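Local atomic coordinates of amine oxidase domain-containing protein (Pyrococcus furiosus, PDB entry 3NRN), a protein that binds adenosine monophosphate in what is probably a Rossmann-type nucleotide-binding fold and may be a flavin-dependent oxidoreductase of the amine oxidase family. Residues R2-A8 with E25-E30; G16-A20 with L405-S409; L207-V213 with T224-Y230. All coordinates share one frame; numbering follows the deposited sequence.

Interaction 1. Residues R2-A8 with E25-E30. With AMP (adenosine monophosphate), chain B.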
# COMPACT_ATOMS: atom_id res chain seq x y z
N ARG A 2 -21.16 -8.84 16.74
CA ARG A 2 -21.55 -8.63 15.35
C ARG A 2 -20.74 -7.50 14.74
O ARG A 2 -20.75 -6.37 15.23
CB ARG A 2 -23.04 -8.29 15.27
CG ARG A 2 -23.70 -8.69 13.97
CD ARG A 2 -25.16 -8.25 13.90
NE ARG A 2 -25.92 -8.59 15.11
CZ ARG A 2 -26.16 -7.75 16.11
NH1 ARG A 2 -25.72 -6.50 16.06
NH2 ARG A 2 -26.86 -8.15 17.16
N ALA A 3 -20.04 -7.81 13.65
CA ALA A 3 -19.23 -6.81 12.98
C ALA A 3 -19.64 -6.65 11.52
O ALA A 3 -19.73 -7.64 10.78
CB ALA A 3 -17.75 -7.19 13.06
N VAL A 4 -19.90 -5.41 11.12
CA VAL A 4 -20.25 -5.12 9.74
C VAL A 4 -19.07 -4.39 9.09
O VAL A 4 -18.63 -3.36 9.59
CB VAL A 4 -21.50 -4.20 9.63
CG1 VAL A 4 -21.78 -3.88 8.17
CG2 VAL A 4 -22.72 -4.88 10.25
N VAL A 5 -18.57 -4.94 7.99
CA VAL A 5 -17.45 -4.33 7.28
C VAL A 5 -17.96 -3.59 6.06
O VAL A 5 -18.66 -4.17 5.22
CB VAL A 5 -16.45 -5.41 6.85
CG1 VAL A 5 -15.29 -4.78 6.09
CG2 VAL A 5 -15.94 -6.16 8.08
N VAL A 6 -17.63 -2.31 5.95
CA VAL A 6 -18.07 -1.52 4.81
C VAL A 6 -16.94 -1.41 3.80
O VAL A 6 -15.98 -0.67 4.01
CB VAL A 6 -18.53 -0.10 5.23
CG1 VAL A 6 -18.93 0.71 4.00
CG2 VAL A 6 -19.70 -0.20 6.18
N GLY A 7 -17.07 -2.14 2.70
CA GLY A 7 -16.05 -2.11 1.66
C GLY A 7 -15.19 -3.35 1.73
O GLY A 7 -14.68 -3.69 2.80
N ALA A 8 -15.04 -4.04 0.61
CA ALA A 8 -14.24 -5.26 0.58
C ALA A 8 -12.84 -5.05 -0.00
O ALA A 8 -12.43 -5.74 -0.95
CB ALA A 8 -14.97 -6.34 -0.18
N GLU A 25 -19.38 -12.69 14.39
CA GLU A 25 -20.28 -12.78 13.25
C GLU A 25 -19.95 -11.60 12.32
O GLU A 25 -20.19 -10.44 12.66
CB GLU A 25 -21.73 -12.69 13.73
CG GLU A 25 -22.77 -12.81 12.63
CD GLU A 25 -24.15 -12.41 13.11
OE1 GLU A 25 -24.58 -12.89 14.18
OE2 GLU A 25 -24.81 -11.61 12.41
N ILE A 26 -19.38 -11.92 11.16
CA ILE A 26 -18.96 -10.91 10.19
C ILE A 26 -19.80 -10.81 8.92
O ILE A 26 -20.15 -11.82 8.31
CB ILE A 26 -17.49 -11.17 9.75
CG1 ILE A 26 -16.55 -11.03 10.94
CG2 ILE A 26 -17.11 -10.23 8.60
CD1 ILE A 26 -16.45 -9.64 11.49
N ILE A 27 -20.11 -9.58 8.53
CA ILE A 27 -20.84 -9.33 7.30
C ILE A 27 -20.13 -8.23 6.52
O ILE A 27 -20.07 -7.07 6.95
CB ILE A 27 -22.31 -8.89 7.57
CG1 ILE A 27 -23.07 -10.02 8.28
CG2 ILE A 27 -23.00 -8.56 6.25
CD1 ILE A 27 -24.52 -9.69 8.58
N VAL A 28 -19.57 -8.60 5.38
CA VAL A 28 -18.87 -7.62 4.53
C VAL A 28 -19.85 -7.12 3.47
O VAL A 28 -20.53 -7.91 2.82
CB VAL A 28 -17.65 -8.26 3.85
CG1 VAL A 28 -16.88 -7.21 3.06
CG2 VAL A 28 -16.75 -8.91 4.91
N LEU A 29 -19.93 -5.80 3.33
CA LEU A 29 -20.81 -5.19 2.34
C LEU A 29 -19.94 -4.52 1.28
O LEU A 29 -19.17 -3.61 1.58
CB LEU A 29 -21.73 -4.17 3.03
CG LEU A 29 -22.64 -4.75 4.12
CD1 LEU A 29 -23.49 -3.66 4.74
CD2 LEU A 29 -23.54 -5.84 3.51
N GLU A 30 -20.07 -4.98 0.05
CA GLU A 30 -19.29 -4.46 -1.06
C GLU A 30 -20.19 -3.82 -2.11
O GLU A 30 -21.15 -4.44 -2.58
CB GLU A 30 -18.48 -5.61 -1.68
CG GLU A 30 -17.78 -5.29 -2.99
CD GLU A 30 -16.93 -4.04 -2.93
OE1 GLU A 30 -16.25 -3.80 -1.91
OE2 GLU A 30 -16.94 -3.28 -3.93
P AMP B . -9.98 -0.07 -1.37
O1P AMP B . -9.87 -0.08 0.14
O2P AMP B . -10.08 1.37 -1.87
O3P AMP B . -9.03 -0.96 -2.06
O5' AMP B . -11.47 -0.65 -1.50
C5' AMP B . -12.51 -0.11 -0.68
C4' AMP B . -13.74 -0.88 -1.15
O4' AMP B . -14.95 -0.23 -0.75
C3' AMP B . -13.83 -1.06 -2.66
O3' AMP B . -13.96 -2.49 -2.83
C2' AMP B . -15.12 -0.29 -3.02
O2' AMP B . -15.88 -0.80 -4.13
C1' AMP B . -15.91 -0.44 -1.74
N9 AMP B . -16.86 0.65 -1.44
C8 AMP B . -16.67 1.98 -1.63
N7 AMP B . -17.75 2.66 -1.16
C5 AMP B . -18.58 1.77 -0.60
C6 AMP B . -19.88 1.85 0.07
N6 AMP B . -20.46 3.08 0.21
N1 AMP B . -20.42 0.69 0.50
C2 AMP B . -19.77 -0.52 0.36
N3 AMP B . -18.59 -0.68 -0.29
C4 AMP B . -17.99 0.43 -0.78

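Interaction 2. Residues G16-A20 with L405-S409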
# COMPACT_ATOMS: atom_id res chain seq x y z
N GLY A 16 -12.09 -8.44 8.56
CA GLY A 16 -13.18 -9.40 8.56
C GLY A 16 -12.68 -10.82 8.80
O GLY A 16 -13.29 -11.60 9.53
N ALA A 17 -11.56 -11.15 8.18
CA ALA A 17 -10.99 -12.47 8.33
C ALA A 17 -10.51 -12.69 9.76
O ALA A 17 -10.79 -13.72 10.37
CB ALA A 17 -9.83 -12.64 7.36
N PHE A 18 -9.79 -11.71 10.32
CA PHE A 18 -9.27 -11.85 11.68
C PHE A 18 -10.39 -12.04 12.69
O PHE A 18 -10.31 -12.92 13.56
CB PHE A 18 -8.45 -10.61 12.08
CG PHE A 18 -7.79 -10.74 13.43
CD1 PHE A 18 -6.51 -11.28 13.54
CD2 PHE A 18 -8.45 -10.35 14.59
CE1 PHE A 18 -5.90 -11.43 14.80
CE2 PHE A 18 -7.85 -10.49 15.86
CZ PHE A 18 -6.57 -11.04 15.96
N LEU A 19 -11.42 -11.22 12.57
CA LEU A 19 -12.55 -11.27 13.49
C LEU A 19 -13.42 -12.52 13.30
O LEU A 19 -13.92 -13.07 14.28
CB LEU A 19 -13.40 -10.00 13.34
CG LEU A 19 -12.68 -8.71 13.77
CD1 LEU A 19 -13.54 -7.50 13.43
CD2 LEU A 19 -12.39 -8.76 15.27
N ALA A 20 -13.58 -12.96 12.06
CA ALA A 20 -14.38 -14.16 11.80
C ALA A 20 -13.67 -15.36 12.42
O ALA A 20 -14.30 -16.23 13.02
CB ALA A 20 -14.55 -14.37 10.31
N LEU A 405 -9.47 -6.46 20.84
CA LEU A 405 -9.89 -7.71 20.21
C LEU A 405 -8.70 -8.42 19.58
O LEU A 405 -8.85 -9.49 18.99
CB LEU A 405 -10.96 -7.45 19.15
CG LEU A 405 -12.31 -6.91 19.65
CD1 LEU A 405 -13.25 -6.74 18.48
CD2 LEU A 405 -12.90 -7.88 20.66
N GLY A 406 -7.52 -7.83 19.69
CA GLY A 406 -6.32 -8.44 19.13
C GLY A 406 -5.08 -7.90 19.80
O GLY A 406 -5.05 -6.76 20.24
N SER A 407 -4.03 -8.73 19.89
CA SER A 407 -2.78 -8.30 20.51
C SER A 407 -1.61 -8.73 19.63
O SER A 407 -1.50 -9.89 19.24
CB SER A 407 -2.64 -8.91 21.90
OG SER A 407 -1.53 -8.34 22.58
N PHE A 408 -0.72 -7.78 19.33
CA PHE A 408 0.42 -8.05 18.47
C PHE A 408 1.75 -7.58 19.05
O PHE A 408 1.80 -6.56 19.73
CB PHE A 408 0.20 -7.34 17.13
CG PHE A 408 -1.11 -7.66 16.50
CD1 PHE A 408 -1.26 -8.81 15.73
CD2 PHE A 408 -2.22 -6.86 16.74
CE1 PHE A 408 -2.50 -9.16 15.21
CE2 PHE A 408 -3.47 -7.21 16.23
CZ PHE A 408 -3.60 -8.36 15.47
N SER A 409 2.82 -8.32 18.76
CA SER A 409 4.15 -7.98 19.24
C SER A 409 4.54 -6.61 18.72
O SER A 409 4.20 -6.25 17.58
CB SER A 409 5.18 -8.99 18.74
OG SER A 409 6.49 -8.44 18.83

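Interaction 3. Residues L207-V213 with T224-Y230. With AMP (adenosine monophosphate), chain B.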
# COMPACT_ATOMS: atom_id res chain seq x y z
N LEU A 207 -21.40 -9.83 0.85
CA LEU A 207 -22.46 -9.43 -0.05
C LEU A 207 -22.06 -8.33 -1.03
O LEU A 207 -21.81 -7.18 -0.63
CB LEU A 207 -23.68 -8.98 0.77
CG LEU A 207 -24.03 -9.95 1.90
CD1 LEU A 207 -25.13 -9.36 2.78
CD2 LEU A 207 -24.47 -11.28 1.32
N THR A 208 -21.99 -8.68 -2.31
CA THR A 208 -21.63 -7.72 -3.35
C THR A 208 -22.86 -6.95 -3.82
O THR A 208 -24.00 -7.36 -3.58
CB THR A 208 -20.98 -8.42 -4.56
OG1 THR A 208 -21.82 -9.50 -4.99
CG2 THR A 208 -19.60 -8.95 -4.19
N ARG A 209 -22.62 -5.84 -4.50
CA ARG A 209 -23.69 -4.98 -4.99
C ARG A 209 -24.52 -4.44 -3.82
O ARG A 209 -25.73 -4.26 -3.94
CB ARG A 209 -24.59 -5.74 -5.97
CG ARG A 209 -23.90 -6.08 -7.29
CD ARG A 209 -24.92 -6.48 -8.36
NE ARG A 209 -24.29 -6.73 -9.66
CZ ARG A 209 -23.59 -7.82 -9.96
NH1 ARG A 209 -23.42 -8.78 -9.06
NH2 ARG A 209 -23.04 -7.95 -11.16
N LYS A 210 -23.85 -4.20 -2.70
CA LYS A 210 -24.51 -3.65 -1.52
C LYS A 210 -23.80 -2.33 -1.22
O LYS A 210 -22.71 -2.32 -0.65
CB LYS A 210 -24.37 -4.59 -0.32
CG LYS A 210 -25.12 -5.89 -0.48
CD LYS A 210 -26.61 -5.66 -0.62
CE LYS A 210 -27.31 -6.93 -1.06
NZ LYS A 210 -28.73 -6.67 -1.44
N GLU A 211 -24.42 -1.23 -1.63
CA GLU A 211 -23.84 0.08 -1.42
C GLU A 211 -24.35 0.67 -0.12
O GLU A 211 -25.54 0.94 0.02
CB GLU A 211 -24.21 1.02 -2.56
CG GLU A 211 -23.57 2.38 -2.45
CD GLU A 211 -24.15 3.37 -3.43
OE1 GLU A 211 -24.54 2.94 -4.53
OE2 GLU A 211 -24.20 4.58 -3.10
N VAL A 212 -23.46 0.87 0.84
CA VAL A 212 -23.86 1.46 2.11
C VAL A 212 -24.12 2.95 1.92
O VAL A 212 -23.32 3.64 1.28
CB VAL A 212 -22.78 1.25 3.19
CG1 VAL A 212 -23.21 1.93 4.50
CG2 VAL A 212 -22.56 -0.22 3.42
N VAL A 213 -25.23 3.44 2.45
CA VAL A 213 -25.55 4.86 2.33
C VAL A 213 -25.65 5.54 3.68
O VAL A 213 -25.74 6.75 3.78
CB VAL A 213 -26.88 5.07 1.57
CG1 VAL A 213 -26.79 4.43 0.19
CG2 VAL A 213 -28.04 4.50 2.35
N THR A 224 -28.29 0.20 3.35
CA THR A 224 -27.79 0.12 1.98
C THR A 224 -28.74 0.86 1.05
O THR A 224 -29.89 1.13 1.40
CB THR A 224 -27.71 -1.34 1.53
OG1 THR A 224 -29.00 -1.95 1.67
CG2 THR A 224 -26.70 -2.10 2.38
N ARG A 225 -28.25 1.19 -0.14
CA ARG A 225 -29.05 1.90 -1.13
C ARG A 225 -30.37 1.17 -1.38
O ARG A 225 -31.42 1.80 -1.53
CB ARG A 225 -28.27 2.03 -2.44
CG ARG A 225 -29.02 2.73 -3.57
CD ARG A 225 -28.71 4.22 -3.65
NE ARG A 225 -27.49 4.49 -4.41
CZ ARG A 225 -27.47 4.89 -5.68
NH1 ARG A 225 -28.60 5.07 -6.35
NH2 ARG A 225 -26.31 5.12 -6.29
N ASP A 226 -30.32 -0.16 -1.41
CA ASP A 226 -31.52 -0.96 -1.66
C ASP A 226 -32.38 -1.25 -0.42
O ASP A 226 -33.15 -2.21 -0.40
CB ASP A 226 -31.14 -2.27 -2.38
CG ASP A 226 -30.17 -3.12 -1.58
OD1 ASP A 226 -29.20 -2.56 -1.03
OD2 ASP A 226 -30.37 -4.35 -1.51
N ASN A 227 -32.22 -0.41 0.60
CA ASN A 227 -32.98 -0.50 1.85
C ASN A 227 -32.79 -1.71 2.77
O ASN A 227 -33.70 -2.04 3.53
CB ASN A 227 -34.48 -0.35 1.57
CG ASN A 227 -34.84 1.02 1.04
OD1 ASN A 227 -34.12 2.00 1.25
ND2 ASN A 227 -35.98 1.10 0.36
N GLU A 228 -31.65 -2.38 2.72
CA GLU A 228 -31.46 -3.50 3.63
C GLU A 228 -30.88 -2.98 4.94
O GLU A 228 -30.11 -2.02 4.94
CB GLU A 228 -30.56 -4.56 3.02
CG GLU A 228 -31.25 -5.35 1.93
CD GLU A 228 -30.46 -6.55 1.49
OE1 GLU A 228 -29.37 -6.35 0.91
OE2 GLU A 228 -30.92 -7.68 1.74
N GLU A 229 -31.26 -3.61 6.05
CA GLU A 229 -30.80 -3.23 7.39
C GLU A 229 -29.87 -4.25 8.02
O GLU A 229 -30.18 -5.44 8.04
CB GLU A 229 -31.98 -3.04 8.34
CG GLU A 229 -33.00 -2.04 7.85
CD GLU A 229 -32.33 -0.95 7.06
OE1 GLU A 229 -31.18 -0.60 7.40
OE2 GLU A 229 -32.95 -0.44 6.10
N TYR A 230 -28.75 -3.77 8.54
CA TYR A 230 -27.76 -4.62 9.20
C TYR A 230 -27.33 -3.96 10.50
O TYR A 230 -26.64 -2.95 10.48
CB TYR A 230 -26.53 -4.79 8.31
CG TYR A 230 -26.83 -5.39 6.96
CD1 TYR A 230 -26.91 -6.77 6.78
CD2 TYR A 230 -27.06 -4.56 5.86
CE1 TYR A 230 -27.20 -7.31 5.53
CE2 TYR A 230 -27.36 -5.09 4.61
CZ TYR A 230 -27.43 -6.47 4.45
OH TYR A 230 -27.71 -7.00 3.21
P AMP B . -9.98 -0.07 -1.37
O1P AMP B . -9.87 -0.08 0.14
O2P AMP B . -10.08 1.37 -1.87
O3P AMP B . -9.03 -0.96 -2.06
O5' AMP B . -11.47 -0.65 -1.50
C5' AMP B . -12.51 -0.11 -0.68
C4' AMP B . -13.74 -0.88 -1.15
O4' AMP B . -14.95 -0.23 -0.75
C3' AMP B . -13.83 -1.06 -2.66
O3' AMP B . -13.96 -2.49 -2.83
C2' AMP B . -15.12 -0.29 -3.02
O2' AMP B . -15.88 -0.80 -4.13
C1' AMP B . -15.91 -0.44 -1.74
N9 AMP B . -16.86 0.65 -1.44
C8 AMP B . -16.67 1.98 -1.63
N7 AMP B . -17.75 2.66 -1.16
C5 AMP B . -18.58 1.77 -0.60
C6 AMP B . -19.88 1.85 0.07
N6 AMP B . -20.46 3.08 0.21
N1 AMP B . -20.42 0.69 0.50
C2 AMP B . -19.77 -0.52 0.36
N3 AMP B . -18.59 -0.68 -0.29
C4 AMP B . -17.99 0.43 -0.78
O HOH W 1 -27.30 -1.55 -2.40

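Interaction 1. Residues R2-A8 with E25-E30
Residues Ala3, Val5 and Gly7 are laced to Glu25, Ile27 and Leu29 by five backbone hydrogen bonds, which join strands 2-6 and 25-29 in parallel at an axis distance of 4.7 Å. With helix 10-21 between them the two strands make the opening beta-alpha-beta unit of a Rossmann-type fold, and Gly7 is the first glycine of what is probably a GxGxxG turn; its CA lies 3.2 Å from AMP O4'. On the sheet face that carries Val5 and Val28 the two valines lie side by side, CB of Val5 4.0 Å from CG2 of Val28; on the other face Val4 CG1 meets Leu29 CD1 at 3.8 Å. At the N-terminal end of the pair Glu25 runs alongside Arg2, resting OE2 against the aliphatic CG at 3.5 Å, with no salt bridge formed. Glu30 stands at the C-terminal end: its chain folds back at chi2 (52°), which swings the carboxylate to the ribose. There OE2 accepts the O2' hydroxyl of AMP at 2.7 Å and a second bond from Ser32, while OE1 takes the O3' hydroxyl. A glutamine here would probably weaken the grip on the sugar, since its amide offers one acceptor oxygen where two hydroxyls now find one each. OE1 also ties the turn to the ligand, receiving the amide N of Ala8 at 2.8 Å, nearly in line with its C-O bond.

Interaction 2. Residues G16-A20 with L405-S409
Helix 10-21, the crossover helix of the N-terminal beta-alpha-beta unit, meets the chain's C-terminal tail through Phe18 and Leu19, which pack on Leu405, Gly406 and Phe408. Phe18 reaches out with its CG anti to the backbone N (chi1 -175°), and this carries the ring across to the tail. Its edge at CE2 is met by the backbone oxygen of Leu405, which lies near the ring plane 3.4 Å from CE2 and probably suits the slightly positive rim of the ring. The neighbouring CZ of Phe18 lies 4.1 Å from CA of Gly406, and a CB at Gly406 would probably press on CE2 of Phe18. From the opposite direction Phe408 brings its own outer end, CZ, to 3.9 Å from CE1 of Phe18; the two rings meet obliquely, with planes 51° apart and centroids 5.8 Å apart. Residues 405-409 lie in the loop that follows helix 388-402, so this contact joins the first helix of the Rossmann-type domain to residues near the C-terminal end. Leu400 of that helix touches both phenylalanines, and Ile71 of helix 64-72 does the same. Leu19 and Leu405 cross at about a right angle, and each offers a single methyl, CD2 of Leu19 lying 3.9 Å from CD1 of Leu405. Leu19 also touches Ile26 of strand 25-29.

Interaction 3. Residues L207-V213 with T224-Y230
Lys210 drives its ammonium between Asp226 in the facing turn and Glu228 just after it: NZ bonds to Asp226 OD2 at 2.8 Å and to Glu228 OE1 at 2.5 Å, a doubtfully short length. The bend in the lysine chain at chi2 (-62°) helps bring NZ to the pair, and Asp226 OD2 is met on its syn side, 24° out of the carboxylate plane. One residue on, Glu211 O accepts the amide of Arg225 at 2.7 Å, while its OE1 makes a looser salt bridge, with weak bonds from both NE and NH2, the guanidinium standing perpendicular to the carboxylate. These contacts belong to a three-stranded antiparallel meander, strands 212-216, 221-224 and 229-231, in which Val212 and Thr224 form a non-hydrogen-bonded pair. On the opposite side of this backbone the adenine of AMP is read by Val212: its N donates to N1, and its O accepts from N6, both at 3.1 Å. Farther out, the type I turn from Thr224 to Asn227 presents Asp226, whose OD1 receives the Thr224 hydroxyl from above the carboxylate plane. That same hydroxyl oxygen accepts the amide of Glu228. Water 1 bridges the segments, accepting from Glu211 N and donating to Asp226 OD1.

How the interactions relate
Interactions 1 and 3 share the AMP pocket, their centres 11 Å apart: the first supplies the ribose end through Glu30, the second the adenine end through Val212. They are joined by probable backbone hydrogen bonds, Lys210 N to Glu30 O at 2.7 Å and Leu207 N to Val28 O at 2.9 Å, and CG2 of Val212 packs on CD1 of Leu29 at 3.8 Å. Interaction 2 lies away from the nucleotide, its centre 15 Å from that of interaction 1, its 16-20 half being on the helix that connects the two strands. There Ile26 CD1 sits 3.6 Å from Leu19 CB. Interactions 2 and 3 do not touch, their nearest atoms being about 11 Å apart.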